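Local coordinates for protein triosephosphate isomerase (Toxoplasma gondii, PDB 5UPR) that probably interconverts D-glyceraldehyde 3-phosphate and dihydroxyacetone phosphate through this C-terminal triosephosphate isomerase domain, a homodimer serving glycolysis and gluconeogenesis, at residues A6-F11 against D239-L244; E40-V45 against A260-A265; D201-L206 against T218-G223; G10-N15 against S256-A261. All coordinates share one frame; numbering follows the deposited sequence.

Contact 1 of 4, residues A6-F11 against D239-L244; sequences AARRGF and DVDGFL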
loop_
_atom_site.group_PDB
_atom_site.type_symbol
_atom_site.label_atom_id
_atom_site.label_comp_id
_atom_site.label_asym_id
_atom_site.label_seq_id
_atom_site.Cartn_x
_atom_site.Cartn_y
_atom_site.Cartn_z
ATOM N N ALA A 6 -10.668 36.044 6.149
ATOM C CA ALA A 6 -9.376 35.323 6.303
ATOM C C ALA A 6 -9.501 34.506 7.578
ATOM O O ALA A 6 -9.367 35.026 8.716
ATOM C CB ALA A 6 -8.201 36.293 6.439
ATOM N N ALA A 7 -9.733 33.215 7.403
ATOM C CA ALA A 7 -9.956 32.352 8.528
ATOM C C ALA A 7 -9.663 30.968 7.963
ATOM O O ALA A 7 -9.807 30.729 6.789
ATOM C CB ALA A 7 -11.415 32.401 9.017
ATOM N N ARG A 8 -9.265 30.069 8.832
ATOM C CA ARG A 8 -8.954 28.725 8.435
ATOM C C ARG A 8 -10.255 27.993 8.266
ATOM O O ARG A 8 -11.104 27.958 9.128
ATOM C CB ARG A 8 -8.118 28.043 9.501
ATOM C CG ARG A 8 -6.709 28.550 9.621
ATOM C CD ARG A 8 -5.920 27.745 10.621
ATOM N NE ARG A 8 -6.433 27.853 11.978
ATOM C CZ ARG A 8 -6.158 28.833 12.828
ATOM N NH1 ARG A 8 -5.356 29.843 12.497
ATOM N NH2 ARG A 8 -6.691 28.799 14.035
ATOM N N ARG A 9 -10.408 27.429 7.097
ATOM C CA ARG A 9 -11.570 26.625 6.777
ATOM C C ARG A 9 -11.524 25.301 7.578
ATOM O O ARG A 9 -10.475 24.632 7.668
ATOM C CB ARG A 9 -11.500 26.379 5.298
ATOM C CG ARG A 9 -12.689 25.741 4.726
ATOM C CD ARG A 9 -12.646 25.995 3.196
ATOM N NE ARG A 9 -13.577 25.110 2.479
ATOM C CZ ARG A 9 -14.858 25.358 2.290
ATOM N NH1 ARG A 9 -15.391 26.534 2.664
ATOM N NH2 ARG A 9 -15.604 24.468 1.661
ATOM N N GLY A 10 -12.652 24.931 8.163
ATOM C CA GLY A 10 -12.792 23.667 8.903
ATOM C C GLY A 10 -12.478 22.473 8.014
ATOM O O GLY A 10 -12.643 22.541 6.770
ATOM N N PHE A 11 -11.966 21.398 8.638
ATOM C CA PHE A 11 -11.538 20.227 7.892
ATOM C C PHE A 11 -11.917 18.979 8.619
ATOM O O PHE A 11 -11.581 18.834 9.796
ATOM C CB PHE A 11 -10.000 20.327 7.712
ATOM C CG PHE A 11 -9.417 19.300 6.822
ATOM C CD1 PHE A 11 -9.203 17.989 7.262
ATOM C CD2 PHE A 11 -9.093 19.603 5.489
ATOM C CE1 PHE A 11 -8.621 17.038 6.433
ATOM C CE2 PHE A 11 -8.525 18.652 4.666
ATOM C CZ PHE A 11 -8.283 17.382 5.141
ATOM N N ASP A 239 -7.727 26.834 18.217
ATOM C CA ASP A 239 -6.656 26.180 17.422
ATOM C C ASP A 239 -7.013 24.746 16.956
ATOM O O ASP A 239 -6.163 24.059 16.348
ATOM C CB ASP A 239 -5.386 26.193 18.239
ATOM C CG ASP A 239 -4.887 27.639 18.428
ATOM O OD1 ASP A 239 -4.373 28.212 17.462
ATOM O OD2 ASP A 239 -5.055 28.253 19.485
ATOM N N VAL A 240 -8.252 24.313 17.227
ATOM C CA VAL A 240 -8.763 23.023 16.761
ATOM C C VAL A 240 -9.584 23.293 15.517
ATOM O O VAL A 240 -10.645 23.887 15.608
ATOM C CB VAL A 240 -9.629 22.341 17.822
ATOM C CG1 VAL A 240 -10.250 21.003 17.291
ATOM C CG2 VAL A 240 -8.762 22.020 19.030
ATOM N N ASP A 241 -9.037 22.953 14.348
ATOM C CA ASP A 241 -9.620 23.346 13.042
ATOM C C ASP A 241 -10.508 22.248 12.427
ATOM O O ASP A 241 -11.008 22.386 11.322
ATOM C CB ASP A 241 -8.521 23.703 12.062
ATOM C CG ASP A 241 -7.661 24.856 12.559
ATOM O OD1 ASP A 241 -8.208 25.791 13.099
ATOM O OD2 ASP A 241 -6.425 24.828 12.448
ATOM N N GLY A 242 -10.660 21.153 13.150
ATOM C CA GLY A 242 -11.477 20.019 12.700
ATOM C C GLY A 242 -10.966 18.710 13.224
ATOM O O GLY A 242 -10.327 18.658 14.263
ATOM N N PHE A 243 -11.225 17.644 12.493
ATOM C CA PHE A 243 -11.018 16.295 12.997
ATOM C C PHE A 243 -10.448 15.318 11.976
ATOM O O PHE A 243 -10.771 15.410 10.799
ATOM C CB PHE A 243 -12.350 15.786 13.513
ATOM C CG PHE A 243 -12.919 16.644 14.592
ATOM C CD1 PHE A 243 -12.324 16.671 15.849
ATOM C CD2 PHE A 243 -14.004 17.457 14.348
ATOM C CE1 PHE A 243 -12.763 17.512 16.841
ATOM C CE2 PHE A 243 -14.496 18.299 15.362
ATOM C CZ PHE A 243 -13.896 18.283 16.629
ATOM N N LEU A 244 -9.627 14.370 12.451
ATOM C CA LEU A 244 -9.326 13.153 11.684
ATOM C C LEU A 244 -10.047 12.011 12.380
ATOM O O LEU A 244 -9.799 11.755 13.527
ATOM C CB LEU A 244 -7.806 12.890 11.584
ATOM C CG LEU A 244 -7.384 11.726 10.698
ATOM C CD1 LEU A 244 -7.982 11.822 9.313
ATOM C CD2 LEU A 244 -5.846 11.535 10.679
#

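Contact 2 of 4, residues E40-V45 against A260-A265; sequences EQVDVV and AAKQQA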
loop_
_atom_site.group_PDB
_atom_site.type_symbol
_atom_site.label_atom_id
_atom_site.label_comp_id
_atom_site.label_asym_id
_atom_site.label_seq_id
_atom_site.Cartn_x
_atom_site.Cartn_y
_atom_site.Cartn_z
ATOM N N GLU A 40 -20.840 23.094 2.940
ATOM C CA GLU A 40 -20.264 24.330 2.352
ATOM C C GLU A 40 -19.081 24.931 3.151
ATOM O O GLU A 40 -18.111 25.386 2.553
ATOM C CB GLU A 40 -21.341 25.394 2.113
ATOM C CG GLU A 40 -22.247 25.114 0.928
ATOM C CD GLU A 40 -21.608 25.422 -0.419
ATOM O OE1 GLU A 40 -22.224 26.206 -1.167
ATOM O OE2 GLU A 40 -20.506 24.894 -0.747
ATOM N N GLN A 41 -19.152 24.901 4.476
ATOM C CA GLN A 41 -18.158 25.536 5.306
ATOM C C GLN A 41 -16.948 24.649 5.715
ATOM O O GLN A 41 -16.089 25.087 6.456
ATOM C CB GLN A 41 -18.839 26.014 6.598
ATOM C CG GLN A 41 -20.098 26.831 6.440
ATOM C CD GLN A 41 -20.316 27.658 7.707
ATOM O OE1 GLN A 41 -19.589 28.631 7.920
ATOM N NE2 GLN A 41 -21.272 27.250 8.579
ATOM N N VAL A 42 -16.897 23.411 5.217
ATOM C CA VAL A 42 -15.979 22.387 5.682
ATOM C C VAL A 42 -15.380 21.655 4.474
ATOM O O VAL A 42 -16.105 21.226 3.568
ATOM C CB VAL A 42 -16.753 21.399 6.575
ATOM C CG1 VAL A 42 -15.847 20.280 7.037
ATOM C CG2 VAL A 42 -17.371 22.116 7.789
ATOM N N ASP A 43 -14.060 21.528 4.448
ATOM C CA ASP A 43 -13.392 20.590 3.530
ATOM C C ASP A 43 -13.554 19.187 4.140
ATOM O O ASP A 43 -13.177 18.935 5.293
ATOM C CB ASP A 43 -11.902 20.926 3.466
ATOM C CG ASP A 43 -11.624 22.273 2.834
ATOM O OD1 ASP A 43 -12.414 22.689 1.973
ATOM O OD2 ASP A 43 -10.655 22.957 3.217
ATOM N N VAL A 44 -14.161 18.284 3.402
ATOM C CA VAL A 44 -14.313 16.917 3.804
ATOM C C VAL A 44 -13.400 16.031 2.924
ATOM O O VAL A 44 -13.457 16.096 1.715
ATOM C CB VAL A 44 -15.759 16.459 3.744
ATOM C CG1 VAL A 44 -15.893 14.981 4.082
ATOM C CG2 VAL A 44 -16.625 17.313 4.686
ATOM N N VAL A 45 -12.594 15.174 3.580
ATOM C CA VAL A 45 -11.756 14.227 2.818
ATOM C C VAL A 45 -11.995 12.810 3.349
ATOM O O VAL A 45 -12.016 12.625 4.570
ATOM C CB VAL A 45 -10.268 14.630 2.932
ATOM C CG1 VAL A 45 -9.347 13.599 2.275
ATOM C CG2 VAL A 45 -10.029 16.014 2.335
ATOM N N ALA A 260 -20.437 19.209 13.340
ATOM C CA ALA A 260 -19.763 19.845 14.494
ATOM C C ALA A 260 -18.619 20.795 14.138
ATOM O O ALA A 260 -18.342 21.696 14.896
ATOM C CB ALA A 260 -19.244 18.806 15.461
ATOM N N ALA A 261 -17.930 20.556 13.017
ATOM C CA ALA A 261 -16.840 21.411 12.571
ATOM C C ALA A 261 -17.299 22.743 11.819
ATOM O O ALA A 261 -16.729 23.170 10.849
ATOM C CB ALA A 261 -15.892 20.612 11.715
ATOM N N LYS A 262 -18.270 23.429 12.412
ATOM C CA LYS A 262 -18.809 24.730 11.990
ATOM C C LYS A 262 -18.999 25.571 13.239
ATOM O O LYS A 262 -19.349 25.081 14.342
ATOM C CB LYS A 262 -20.165 24.571 11.351
ATOM C CG LYS A 262 -20.152 23.647 10.164
ATOM C CD LYS A 262 -21.438 23.759 9.386
ATOM C CE LYS A 262 -22.524 22.825 9.867
ATOM N NZ LYS A 262 -22.991 22.004 8.700
ATOM N N GLN A 263 -18.774 26.840 13.049
ATOM C CA GLN A 263 -19.059 27.790 14.083
ATOM C C GLN A 263 -20.278 28.546 13.553
ATOM O O GLN A 263 -20.272 29.033 12.455
ATOM C CB GLN A 263 -17.855 28.664 14.256
ATOM C CG GLN A 263 -17.763 29.418 15.561
ATOM C CD GLN A 263 -16.529 30.293 15.545
ATOM O OE1 GLN A 263 -16.370 31.265 16.304
ATOM N NE2 GLN A 263 -15.661 29.986 14.618
ATOM N N GLN A 264 -21.349 28.598 14.298
ATOM C CA GLN A 264 -22.492 29.445 13.882
ATOM C C GLN A 264 -22.670 30.494 14.908
ATOM O O GLN A 264 -22.268 30.280 16.043
ATOM C CB GLN A 264 -23.762 28.632 13.692
ATOM C CG GLN A 264 -23.842 28.117 12.254
ATOM C CD GLN A 264 -24.399 26.726 12.194
ATOM O OE1 GLN A 264 -25.545 26.536 11.773
ATOM N NE2 GLN A 264 -23.608 25.737 12.664
ATOM N N ALA A 265 -23.198 31.637 14.484
ATOM C CA ALA A 265 -23.426 32.754 15.407
ATOM C C ALA A 265 -24.552 32.379 16.372
ATOM O O ALA A 265 -24.593 32.865 17.484
ATOM C CB ALA A 265 -23.762 34.021 14.648
ATOM O OXT ALA A 265 -25.410 31.536 16.085
#

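Contact 3 of 4, residues D201-L206 against T218-G223; sequences DIRNWL and TRVIYG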
loop_
_atom_site.group_PDB
_atom_site.type_symbol
_atom_site.label_atom_id
_atom_site.label_comp_id
_atom_site.label_asym_id
_atom_site.label_seq_id
_atom_site.Cartn_x
_atom_site.Cartn_y
_atom_site.Cartn_z
ATOM N N ASP A 201 0.454 24.709 20.929
ATOM C CA ASP A 201 1.855 24.386 20.897
ATOM C C ASP A 201 2.327 24.020 19.481
ATOM O O ASP A 201 3.397 24.408 19.089
ATOM C CB ASP A 201 2.184 23.185 21.796
ATOM C CG ASP A 201 2.122 23.478 23.287
ATOM O OD1 ASP A 201 2.176 24.672 23.686
ATOM O OD2 ASP A 201 2.122 22.464 24.028
ATOM N N ILE A 202 1.537 23.258 18.754
ATOM C CA ILE A 202 1.842 22.885 17.401
ATOM C C ILE A 202 1.871 24.144 16.519
ATOM O O ILE A 202 2.803 24.312 15.709
ATOM C CB ILE A 202 0.840 21.838 16.852
ATOM C CG1 ILE A 202 1.056 20.507 17.551
ATOM C CG2 ILE A 202 0.951 21.738 15.306
ATOM C CD1 ILE A 202 -0.129 19.622 17.404
ATOM N N ARG A 203 0.914 25.026 16.708
ATOM C CA ARG A 203 0.873 26.291 15.923
ATOM C C ARG A 203 2.046 27.218 16.285
ATOM O O ARG A 203 2.597 27.833 15.406
ATOM C CB ARG A 203 -0.486 26.976 16.044
ATOM C CG ARG A 203 -0.785 27.988 14.940
ATOM C CD ARG A 203 -2.179 28.617 15.035
ATOM N NE ARG A 203 -3.241 27.583 15.059
ATOM C CZ ARG A 203 -3.654 26.867 14.021
ATOM N NH1 ARG A 203 -3.164 27.040 12.816
ATOM N NH2 ARG A 203 -4.593 25.943 14.204
ATOM N N ASN A 204 2.467 27.233 17.538
ATOM C CA ASN A 204 3.630 28.025 17.967
ATOM C C ASN A 204 4.872 27.402 17.347
ATOM O O ASN A 204 5.778 28.144 16.984
ATOM C CB ASN A 204 3.830 28.122 19.491
ATOM C CG ASN A 204 2.739 28.901 20.211
ATOM O OD1 ASN A 204 2.014 29.704 19.612
ATOM N ND2 ASN A 204 2.596 28.631 21.526
ATOM N N TRP A 205 4.923 26.073 17.200
ATOM C CA TRP A 205 6.043 25.448 16.525
ATOM C C TRP A 205 6.114 25.926 15.072
ATOM O O TRP A 205 7.211 26.280 14.607
ATOM C CB TRP A 205 6.003 23.886 16.597
ATOM C CG TRP A 205 7.216 23.268 15.934
ATOM C CD1 TRP A 205 8.428 22.958 16.527
ATOM C CD2 TRP A 205 7.374 22.979 14.542
ATOM N NE1 TRP A 205 9.306 22.509 15.572
ATOM C CE2 TRP A 205 8.676 22.468 14.356
ATOM C CE3 TRP A 205 6.510 23.071 13.430
ATOM C CZ2 TRP A 205 9.168 22.158 13.087
ATOM C CZ3 TRP A 205 7.024 22.710 12.151
ATOM C CH2 TRP A 205 8.302 22.227 12.023
ATOM N N LEU A 206 4.963 25.913 14.334
ATOM C CA LEU A 206 4.949 26.367 12.948
ATOM C C LEU A 206 5.494 27.796 12.851
ATOM O O LEU A 206 6.249 28.108 11.942
ATOM C CB LEU A 206 3.573 26.278 12.333
ATOM C CG LEU A 206 2.994 24.882 12.143
ATOM C CD1 LEU A 206 1.484 24.957 11.865
ATOM C CD2 LEU A 206 3.715 24.207 11.021
ATOM N N THR A 218 -2.238 27.035 8.472
ATOM C CA THR A 218 -2.239 25.590 8.461
ATOM C C THR A 218 -3.389 25.061 9.343
ATOM O O THR A 218 -3.462 25.386 10.535
ATOM C CB THR A 218 -0.877 25.030 8.920
ATOM O OG1 THR A 218 0.191 25.553 8.117
ATOM C CG2 THR A 218 -0.863 23.522 8.903
ATOM N N ARG A 219 -4.294 24.253 8.776
ATOM C CA ARG A 219 -5.265 23.567 9.633
ATOM C C ARG A 219 -4.565 22.519 10.549
ATOM O O ARG A 219 -3.723 21.729 10.089
ATOM C CB ARG A 219 -6.349 22.871 8.818
ATOM C CG ARG A 219 -7.462 23.750 8.372
ATOM C CD ARG A 219 -7.123 24.656 7.154
ATOM N NE ARG A 219 -6.771 23.910 5.956
ATOM C CZ ARG A 219 -7.650 23.365 5.092
ATOM N NH1 ARG A 219 -8.959 23.451 5.281
ATOM N NH2 ARG A 219 -7.211 22.715 4.042
ATOM N N VAL A 220 -4.879 22.549 11.821
ATOM C CA VAL A 220 -4.447 21.525 12.800
ATOM C C VAL A 220 -5.712 20.830 13.297
ATOM O O VAL A 220 -6.549 21.451 14.021
ATOM C CB VAL A 220 -3.649 22.086 13.953
ATOM C CG1 VAL A 220 -3.050 20.962 14.792
ATOM C CG2 VAL A 220 -2.533 22.962 13.447
ATOM N N ILE A 221 -5.869 19.548 12.908
ATOM C CA ILE A 221 -7.067 18.782 13.227
ATOM C C ILE A 221 -6.785 17.714 14.313
ATOM O O ILE A 221 -5.653 17.221 14.443
ATOM C CB ILE A 221 -7.705 18.150 11.993
ATOM C CG1 ILE A 221 -6.771 17.109 11.349
ATOM C CG2 ILE A 221 -8.069 19.231 10.993
ATOM C CD1 ILE A 221 -7.314 16.495 10.067
ATOM N N TYR A 222 -7.799 17.395 15.116
ATOM C CA TYR A 222 -7.644 16.473 16.237
ATOM C C TYR A 222 -8.190 15.085 15.822
ATOM O O TYR A 222 -9.287 14.969 15.212
ATOM C CB TYR A 222 -8.385 17.003 17.558
ATOM C CG TYR A 222 -8.395 15.913 18.592
ATOM C CD1 TYR A 222 -7.280 15.700 19.428
ATOM C CD2 TYR A 222 -9.461 15.018 18.685
ATOM C CE1 TYR A 222 -7.253 14.595 20.314
ATOM C CE2 TYR A 222 -9.434 13.927 19.545
ATOM C CZ TYR A 222 -8.344 13.712 20.345
ATOM O OH TYR A 222 -8.336 12.624 21.188
ATOM N N GLY A 223 -7.470 14.017 16.202
ATOM C CA GLY A 223 -8.037 12.668 16.068
ATOM C C GLY A 223 -7.706 11.828 17.271
ATOM O O GLY A 223 -6.769 12.164 18.026
#

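Contact 4 of 4, residues G10-N15 against S256-A261; sequences GFVGGN and SIIDAA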
loop_
_atom_site.group_PDB
_atom_site.type_symbol
_atom_site.label_atom_id
_atom_site.label_comp_id
_atom_site.label_asym_id
_atom_site.label_seq_id
_atom_site.Cartn_x
_atom_site.Cartn_y
_atom_site.Cartn_z
ATOM N N GLY A 10 -12.652 24.931 8.163
ATOM C CA GLY A 10 -12.792 23.667 8.903
ATOM C C GLY A 10 -12.478 22.473 8.014
ATOM O O GLY A 10 -12.643 22.541 6.770
ATOM N N PHE A 11 -11.966 21.398 8.638
ATOM C CA PHE A 11 -11.538 20.227 7.892
ATOM C C PHE A 11 -11.917 18.979 8.619
ATOM O O PHE A 11 -11.581 18.834 9.796
ATOM C CB PHE A 11 -10.000 20.327 7.712
ATOM C CG PHE A 11 -9.417 19.300 6.822
ATOM C CD1 PHE A 11 -9.203 17.989 7.262
ATOM C CD2 PHE A 11 -9.093 19.603 5.489
ATOM C CE1 PHE A 11 -8.621 17.038 6.433
ATOM C CE2 PHE A 11 -8.525 18.652 4.666
ATOM C CZ PHE A 11 -8.283 17.382 5.141
ATOM N N VAL A 12 -12.568 18.046 7.937
ATOM C CA VAL A 12 -12.868 16.741 8.547
ATOM C C VAL A 12 -12.377 15.639 7.603
ATOM O O VAL A 12 -12.859 15.544 6.467
ATOM C CB VAL A 12 -14.342 16.598 8.908
ATOM C CG1 VAL A 12 -14.676 15.214 9.410
ATOM C CG2 VAL A 12 -14.725 17.674 9.926
ATOM N N GLY A 13 -11.410 14.813 8.076
ATOM C CA GLY A 13 -10.955 13.649 7.345
ATOM C C GLY A 13 -11.554 12.395 7.912
ATOM O O GLY A 13 -11.798 12.290 9.118
ATOM N N GLY A 14 -11.842 11.438 7.041
ATOM C CA GLY A 14 -12.364 10.122 7.449
ATOM C C GLY A 14 -11.375 9.057 7.006
ATOM O O GLY A 14 -11.241 8.817 5.826
ATOM N N ASN A 15 -10.675 8.415 7.961
ATOM C CA ASN A 15 -9.705 7.402 7.664
ATOM C C ASN A 15 -10.432 6.043 7.881
ATOM O O ASN A 15 -10.586 5.604 9.022
ATOM C CB ASN A 15 -8.506 7.516 8.608
ATOM C CG ASN A 15 -7.456 6.415 8.375
ATOM O OD1 ASN A 15 -7.567 5.633 7.413
ATOM N ND2 ASN A 15 -6.423 6.353 9.254
ATOM N N SER A 256 -22.517 13.589 11.564
ATOM C CA SER A 256 -22.595 14.424 12.781
ATOM C C SER A 256 -21.283 15.132 13.093
ATOM O O SER A 256 -21.312 16.242 13.588
ATOM C CB SER A 256 -22.982 13.645 14.024
ATOM O OG SER A 256 -24.029 12.744 13.752
ATOM N N ILE A 257 -20.138 14.486 12.829
ATOM C CA ILE A 257 -18.847 15.100 13.137
ATOM C C ILE A 257 -18.595 16.250 12.181
ATOM O O ILE A 257 -18.158 17.300 12.620
ATOM C CB ILE A 257 -17.698 14.086 13.147
ATOM C CG1 ILE A 257 -17.879 13.076 14.272
ATOM C CG2 ILE A 257 -16.336 14.782 13.307
ATOM C CD1 ILE A 257 -17.092 11.765 14.120
ATOM N N ILE A 258 -18.914 16.069 10.895
ATOM C CA ILE A 258 -18.802 17.136 9.902
ATOM C C ILE A 258 -19.616 18.341 10.340
ATOM O O ILE A 258 -19.126 19.474 10.341
ATOM C CB ILE A 258 -19.277 16.684 8.477
ATOM C CG1 ILE A 258 -18.332 15.639 7.885
ATOM C CG2 ILE A 258 -19.451 17.880 7.532
ATOM C CD1 ILE A 258 -18.941 14.846 6.726
ATOM N N ASP A 259 -20.855 18.086 10.735
ATOM C CA ASP A 259 -21.724 19.150 11.250
ATOM C C ASP A 259 -21.159 19.897 12.479
ATOM O O ASP A 259 -21.358 21.053 12.633
ATOM C CB ASP A 259 -23.086 18.571 11.542
ATOM C CG ASP A 259 -24.157 19.634 11.531
ATOM O OD1 ASP A 259 -24.234 20.467 10.575
ATOM O OD2 ASP A 259 -24.926 19.627 12.496
ATOM N N ALA A 260 -20.437 19.209 13.340
ATOM C CA ALA A 260 -19.763 19.845 14.494
ATOM C C ALA A 260 -18.619 20.795 14.138
ATOM O O ALA A 260 -18.342 21.696 14.896
ATOM C CB ALA A 260 -19.244 18.806 15.461
ATOM N N ALA A 261 -17.930 20.556 13.017
ATOM C CA ALA A 261 -16.840 21.411 12.571
ATOM C C ALA A 261 -17.299 22.743 11.819
ATOM O O ALA A 261 -16.729 23.170 10.849
ATOM C CB ALA A 261 -15.892 20.612 11.715
#

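Contact 1 of 4, residues A6-F11 against D239-L244
Phe11 and Gly242 form a parallel beta bridge with their CA atoms 4.8 Å apart, and Phe11 exchanges hydrogen bonds with the residues before and after Gly242. Its N donates to Asp241 O at 3.0 Å, while its O accepts from Phe243 N, also at 3.0 Å. Gly242 CA closes on the same Phe11 O at 3.1 Å in a CA-H...O contact, an approach made possible by the absence of a side chain there. This pairing joins the first strand of the barrel to the last.

Beside it, Arg8 bends at chi3 (-64°), which carries NE to the carboxylate of Asp241. NE donates to OD1 at 2.9 Å in a nearly straight bond (174° at the hydrogen). The oxygen lies in the guanidinium plane, whereas NE stands above the carboxylate plane, 39° out of it. Arg8 NH2 remains 4.2 Å from Asp239 OD1, near enough for charge attraction but with no N-H aimed at it. Asp241 OD2 is taken by Val220 N and Arg203 NH2, and Asp239 by Arg200 and Arg203. With three N-H groups on its two oxygens, two from arginines, the buried carboxylate of Asp241 is likely to stay ionised.

Contact 2 of 4, residues E40-V45 against A260-A265
Val42 CG2 makes the apolar part of this contact. With CG1 anti to the backbone N (chi1 178°), CG2 is left beside that N and meets the chain that follows helix 253-260. It lies 4.0 Å from Lys262 CG, the two side chains crossing at about a right angle, and 4.5 Å from Ala261 CB. A nearer neighbour is polar: Ala261 O sits 3.3 Å from Val42 CG2, a van der Waals approach of a methyl to a carbonyl.

That carbonyl is turned by the backbone. Ala261 is the first residue to leave helical geometry and forms the centre of an inverse gamma turn, closed by a weak bond from Lys262 N to Ala260 O at 3.0 Å. Here the turn sets the C-terminal tail against the start of strand 42-47, at the N-terminal end of the barrel strands, the end opposite the active-site mouth of TIM barrels.

Amide against aliphatic chain is the third kind. Gln41, extended beyond CG, crosses the lysine chain at about a right angle, and its NE2 comes to 3.6 Å from Lys262 CD and 4.0 Å from Lys262 CB; these are contacts without hydrogen bonding. The lysine chain bends at chi3 (-89°) and again at chi4, and its NZ forms a salt bridge with Asp259 and a weak hydrogen bond with Ser38 O.

Contact 3 of 4, residues D201-L206 against T218-G223
Helix 192-209 packs on the outer side of strand 220-222 and the residue leading into it, Ile202, Arg203 and Leu206 meeting Thr218 and Val220. Ile202 and Leu206, one helical turn apart, supply the apolar touches. Ile202 CG2 is 4.1 Å from Val220 CG1, with Ile202 CD1 equally near that methyl. Leu206 CD1 sits over the branch point of Thr218, 3.8 Å from CB and 4.0 Å from both OG1 and CG2. Thr218 OG1 is bonded to Val214 O in the preceding helix 212-217.

Strand 174-178, helix 192-209 with the short helix 212-217, and strand 220-222 form a beta-alpha-beta crossover between neighbouring parallel strands, built from the beta-alpha units of the TIM barrel, and Arg203 runs from the longer helix to the incoming end of the second strand. CG is anti to the backbone N (chi1 -160°), and a bend at chi3 turns NE. NH1 donates to Thr218 O at 2.8 Å, with 159° at the hydrogen; the acceptor lies near the guanidinium plane, and the donor in the carbonyl plane. The arginine and Val220 side chains slide past each other in opposite directions, bringing NH2 to 3.7 Å from Val220 CG2 in an oblique approach. Further bonds fix the buried guanidinium: NH1 also reaches Ala215 O, while the acidic pair Asp239 and Asp241 grips the rest of the group.

Contact 4 of 4, residues G10-N15 against S256-A261
Val12 projects from strand 10-15 toward helix 253-260, and its two methyls carry the contact. CB already comes to 4.2 Å from Ile258 CG1, and the two branches beyond it come closer. With chi1 at 174°, CG1 is anti to the backbone N and CG2 lies beside that N, which sends the methyls to different parts of the helix end. CG1 meets the two isoleucines of the last turn, at 4.0 Å from Ile258 CG1 and 4.3 Å from Ile257 CG2. CG2 has the tighter neighbour, Ala261 CB at 3.6 Å, and also lies 4.1 Å from Ile258 CA, so this methyl rests against the helix backbone as well as a side chain.

The backbones approach closely at both ends of this patch: the CA atoms of Val12 and Ile258 are 6.1 Å apart, those of Gly10 and Ala261 5.9 Å. Gly10, without a side chain, lets Ala261 O come to 4.4 Å from its CA. No hydrogen bond crosses the interface. Val42 and Val245 of the adjoining strands touch Val12 too, and Ile257 extends the apolar layer onto Phe243 and Val245. Phe11 points the other way, as alternation along a strand requires, and meets Val45 and Ile221. Val12 facing the helix with Phe11 turned inward is the layering of a TIM barrel, where helices wrap a closed sheet; here the last helix packs on the first strand.

From the N terminus, residues 6-11 close the first long loop by pairing with 239-244 in contact 1, joining the first and last strands of the barrel. Contact 4 starts on the same strand, sharing Gly10 and Phe11, and reaches further to helix 253-260, which follows strand 242-245. Contact 2 begins later, at strand 42-47, and ends on the tail after that helix; its segments alternate with those of contact 1, so their loops cross. Contact 3, much more local, nests inside all three loops. Arginine-aspartate bridges tie contact 1 to contacts 2 and 3, and Arg219 to Asp43 ties 2 to 3; contacts 2 and 4 end on the same stretch, sharing Ala260 and Ala261.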